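Local atomic coordinates of dihydroorotase (Campylobacter jejuni subsp. jejuni, PDB entry 3PNU), a protein that probably catalyses the reversible, zinc-dependent cyclization of carbamoyl aspartate to dihydroorotate in pyrimidine biosynthesis. Residues Phe161-Glu166 and Lys233-Arg238. Numbering follows the deposited sequence.
Sequences FVMDRE and KPIAKR
Met163 reaches over Ile235, its SD 3.8 Å from Ile235 CG2, and carries its CE on to Lys237 CG at 4.0 Å. The long, unbranched methionine chain, folded at chi2 (-55°) and chi3 (-63°), curls so that both SD and CE meet the opposing segment. Val162 adds a second apolar touch to the same Ile235 methyl, the two beta-branched side chains meeting at about a right angle through their CG2 atoms. Lys237 runs past Met163 in the opposite direction, an apolar stem with a charged end: its CE passes 3.8 Å from Met163 O, and a bend at chi4 (64°) turns NZ back toward its own loop. There NZ donates to Ile235 O at 2.7 Å, in the carbonyl plane on a lone pair. It also gives a hydrogen bond to a water that in turn donates to Val162 O, so a water bridges residues 161-166 and 233-238, which share no direct hydrogen bond. Thr191 is a further partner of this buried ammonium and also binds Glu166 OE2. That carboxylate oxygen lies 3.9 Å from Pro234 CG and 4.4 Å from Lys237 NZ, too far for a salt bridge, though close enough that each charge probably favours the other. Lys233 NZ lies at the edge of the Arg165 guanidinium; Lys233 NZ and Arg165 NH1 hydrogen-bond to Gly224 O and Gly223 O, respectively, of the second subunit, which probably eases the closeness of the like charges. Pro234, after a cis peptide bond, packs on the zinc ligand His189. The contact thus joins two loops of the TIM barrel near the binuclear zinc site and the dimer interface: one leads from strand 152-154 to helix 170-179, the other from helix 218-223, whose Leu218 packs on Met163 and Ile235, to helix 239-250.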
ATOM      1  N   PHE A 161       1.907   0.755  12.983  1.00 34.37           N
ATOM      2  CA  PHE A 161       1.805   1.234  11.622  1.00 34.10           C
ATOM      3  C   PHE A 161       2.457   0.214  10.687  1.00 33.17           C
ATOM      4  O   PHE A 161       3.584  -0.219  10.919  1.00 32.87           O
ATOM      5  CB  PHE A 161       2.487   2.594  11.507  1.00 33.52           C
ATOM      6  CG  PHE A 161       2.382   3.213  10.150  1.00 33.66           C
ATOM      7  CD1 PHE A 161       1.174   3.709   9.697  1.00 33.47           C
ATOM      8  CD2 PHE A 161       3.494   3.328   9.336  1.00 33.68           C
ATOM      9  CE1 PHE A 161       1.065   4.289   8.439  1.00 32.07           C
ATOM     10  CE2 PHE A 161       3.392   3.919   8.091  1.00 32.33           C
ATOM     11  CZ  PHE A 161       2.175   4.397   7.643  1.00 32.51           C
ATOM     12  N   VAL A 162       1.742  -0.119   9.617  1.00 32.69           N
ATOM     13  CA  VAL A 162       2.116  -1.163   8.673  1.00 30.75           C
ATOM     14  C   VAL A 162       3.559  -1.209   8.193  1.00 31.64           C
ATOM     15  O   VAL A 162       4.136  -2.282   8.132  1.00 30.67           O
ATOM     16  CB  VAL A 162       1.129  -1.202   7.451  1.00 32.91           C
ATOM     17  CG1 VAL A 162       1.295   0.016   6.571  1.00 28.13           C
ATOM     18  CG2 VAL A 162       1.314  -2.520   6.649  1.00 27.89           C
ATOM     19  N   MET A 163       4.166  -0.070   7.897  1.00 31.05           N
ATOM     20  CA  MET A 163       5.533  -0.076   7.439  1.00 31.97           C
ATOM     21  C   MET A 163       6.537  -0.347   8.558  1.00 33.53           C
ATOM     22  O   MET A 163       7.716  -0.653   8.259  1.00 34.46           O
ATOM     23  CB  MET A 163       5.878   1.259   6.797  1.00 32.53           C
ATOM     24  CG  MET A 163       4.986   1.625   5.633  1.00 37.40           C
ATOM     25  SD  MET A 163       4.957   0.343   4.351  1.00 35.73           S
ATOM     26  CE  MET A 163       6.676   0.389   3.888  1.00 35.88           C
ATOM     27  N   ASP A 164       6.098  -0.248   9.824  1.00 30.82           N
ATOM     28  CA  ASP A 164       6.996  -0.451  10.974  1.00 33.02           C
ATOM     29  C   ASP A 164       6.757  -1.753  11.749  1.00 32.67           C
ATOM     30  O   ASP A 164       7.421  -2.023  12.742  1.00 32.71           O
ATOM     31  CB  ASP A 164       6.789   0.674  11.995  1.00 33.80           C
ATOM     32  CG  ASP A 164       7.061   2.064  11.438  1.00 34.04           C
ATOM     33  OD1 ASP A 164       7.767   2.225  10.425  1.00 37.64           O
ATOM     34  OD2 ASP A 164       6.579   3.016  12.073  1.00 40.50           O
ATOM     35  N   ARG A 165       5.818  -2.562  11.312  1.00 31.92           N
ATOM     36  CA  ARG A 165       5.487  -3.756  12.061  1.00 32.21           C
ATOM     37  C   ARG A 165       6.646  -4.687  12.294  1.00 32.10           C
ATOM     38  O   ARG A 165       6.774  -5.230  13.398  1.00 32.15           O
ATOM     39  CB  ARG A 165       4.348  -4.511  11.401  1.00 31.89           C
ATOM     40  CG  ARG A 165       3.068  -3.769  11.467  1.00 33.58           C
ATOM     41  CD  ARG A 165       1.981  -4.470  10.719  1.00 30.24           C
ATOM     42  NE  ARG A 165       0.749  -3.725  10.869  1.00 35.08           N
ATOM     43  CZ  ARG A 165      -0.357  -3.950  10.178  1.00 32.47           C
ATOM     44  NH1 ARG A 165      -0.398  -4.918   9.271  1.00 29.10           N
ATOM     45  NH2 ARG A 165      -1.429  -3.188  10.395  1.00 33.21           N
ATOM     46  N   GLU A 166       7.492  -4.870  11.281  1.00 31.80           N
ATOM     47  CA  GLU A 166       8.622  -5.782  11.430  1.00 31.73           C
ATOM     48  C   GLU A 166       9.764  -5.155  12.238  1.00 32.06           C
ATOM     49  O   GLU A 166      10.291  -5.794  13.164  1.00 30.93           O
ATOM     50  CB  GLU A 166       9.129  -6.305  10.091  1.00 30.58           C
ATOM     51  CG  GLU A 166      10.343  -7.198  10.239  1.00 33.10           C
ATOM     52  CD  GLU A 166      10.808  -7.802   8.927  1.00 36.39           C
ATOM     53  OE1 GLU A 166      12.039  -7.844   8.722  1.00 32.22           O
ATOM     54  OE2 GLU A 166       9.956  -8.220   8.106  1.00 30.04           O
ATOM     55  N   LYS A 233       2.067  -9.990   3.355  1.00 39.59           N
ATOM     56  CA  LYS A 233       2.504  -9.658   4.681  1.00 40.33           C
ATOM     57  C   LYS A 233       3.760 -10.494   4.947  1.00 39.55           C
ATOM     58  O   LYS A 233       3.756 -11.705   4.723  1.00 41.59           O
ATOM     59  CB  LYS A 233       1.395  -9.968   5.689  1.00 41.79           C
ATOM     60  CG  LYS A 233       0.144  -9.100   5.457  1.00 45.48           C
ATOM     61  CD  LYS A 233      -0.957  -9.385   6.465  1.00 53.24           C
ATOM     62  CE  LYS A 233      -2.271  -8.584   6.172  1.00 53.47           C
ATOM     63  NZ  LYS A 233      -2.156  -7.137   6.462  1.00 52.40           N
ATOM     64  N   PRO A 234       4.858  -9.858   5.382  1.00 37.81           N
ATOM     65  CA  PRO A 234       5.033  -8.433   5.622  1.00 35.74           C
ATOM     66  C   PRO A 234       5.152  -7.690   4.315  1.00 34.92           C
ATOM     67  O   PRO A 234       5.748  -8.179   3.359  1.00 35.41           O
ATOM     68  CB  PRO A 234       6.350  -8.367   6.398  1.00 36.30           C
ATOM     69  CG  PRO A 234       6.584  -9.775   6.879  1.00 34.56           C
ATOM     70  CD  PRO A 234       6.038 -10.618   5.822  1.00 36.68           C
ATOM     71  N   ILE A 235       4.575  -6.506   4.283  1.00 34.68           N
ATOM     72  CA  ILE A 235       4.569  -5.666   3.110  1.00 32.80           C
ATOM     73  C   ILE A 235       5.976  -5.421   2.572  1.00 31.27           C
ATOM     74  O   ILE A 235       6.936  -5.328   3.336  1.00 30.54           O
ATOM     75  CB  ILE A 235       3.900  -4.296   3.469  1.00 33.81           C
ATOM     76  CG1 ILE A 235       3.600  -3.496   2.215  1.00 36.13           C
ATOM     77  CG2 ILE A 235       4.747  -3.477   4.492  1.00 31.85           C
ATOM     78  CD1 ILE A 235       2.582  -4.172   1.328  1.00 34.61           C
ATOM     79  N   ALA A 236       6.107  -5.327   1.258  1.00 29.87           N
ATOM     80  CA  ALA A 236       7.400  -4.998   0.665  1.00 30.53           C
ATOM     81  C   ALA A 236       7.741  -3.583   1.152  1.00 31.35           C
ATOM     82  O   ALA A 236       6.871  -2.717   1.226  1.00 31.79           O
ATOM     83  CB  ALA A 236       7.348  -5.049  -0.838  1.00 29.52           C
ATOM     84  N   LYS A 237       9.004  -3.334   1.449  1.00 31.95           N
ATOM     85  CA  LYS A 237       9.398  -2.049   2.028  1.00 32.45           C
ATOM     86  C   LYS A 237      10.296  -1.184   1.140  1.00 35.04           C
ATOM     87  O   LYS A 237       9.987  -0.999  -0.033  1.00 38.05           O
ATOM     88  CB  LYS A 237       9.967  -2.307   3.444  1.00 31.37           C
ATOM     89  CG  LYS A 237       8.865  -2.946   4.352  1.00 31.32           C
ATOM     90  CD  LYS A 237       9.298  -3.332   5.687  1.00 29.15           C
ATOM     91  CE  LYS A 237       8.153  -3.937   6.474  1.00 29.35           C
ATOM     92  NZ  LYS A 237       7.635  -5.185   5.907  1.00 32.77           N
ATOM     93  N   ARG A 238      11.387  -0.651   1.684  1.00 35.67           N
ATOM     94  CA  ARG A 238      12.228   0.268   0.950  1.00 36.82           C
ATOM     95  C   ARG A 238      13.361  -0.342   0.158  1.00 38.11           C
ATOM     96  O   ARG A 238      13.725  -1.514   0.334  1.00 38.88           O
ATOM     97  CB  ARG A 238      12.822   1.295   1.924  1.00 37.64           C
ATOM     98  CG  ARG A 238      11.790   2.198   2.554  1.00 38.19           C
ATOM     99  CD  ARG A 238      12.392   3.130   3.589  1.00 40.15           C
ATOM    100  NE  ARG A 238      11.374   4.076   4.037  1.00 40.79           N
ATOM    101  CZ  ARG A 238      11.162   5.278   3.509  1.00 44.56           C
ATOM    102  NH1 ARG A 238      11.918   5.727   2.507  1.00 41.97           N
ATOM    103  NH2 ARG A 238      10.186   6.045   3.993  1.00 46.03           N
TER
HETATM  104  O   HOH W   1       5.760  -4.976   8.228  1.00 28.51           O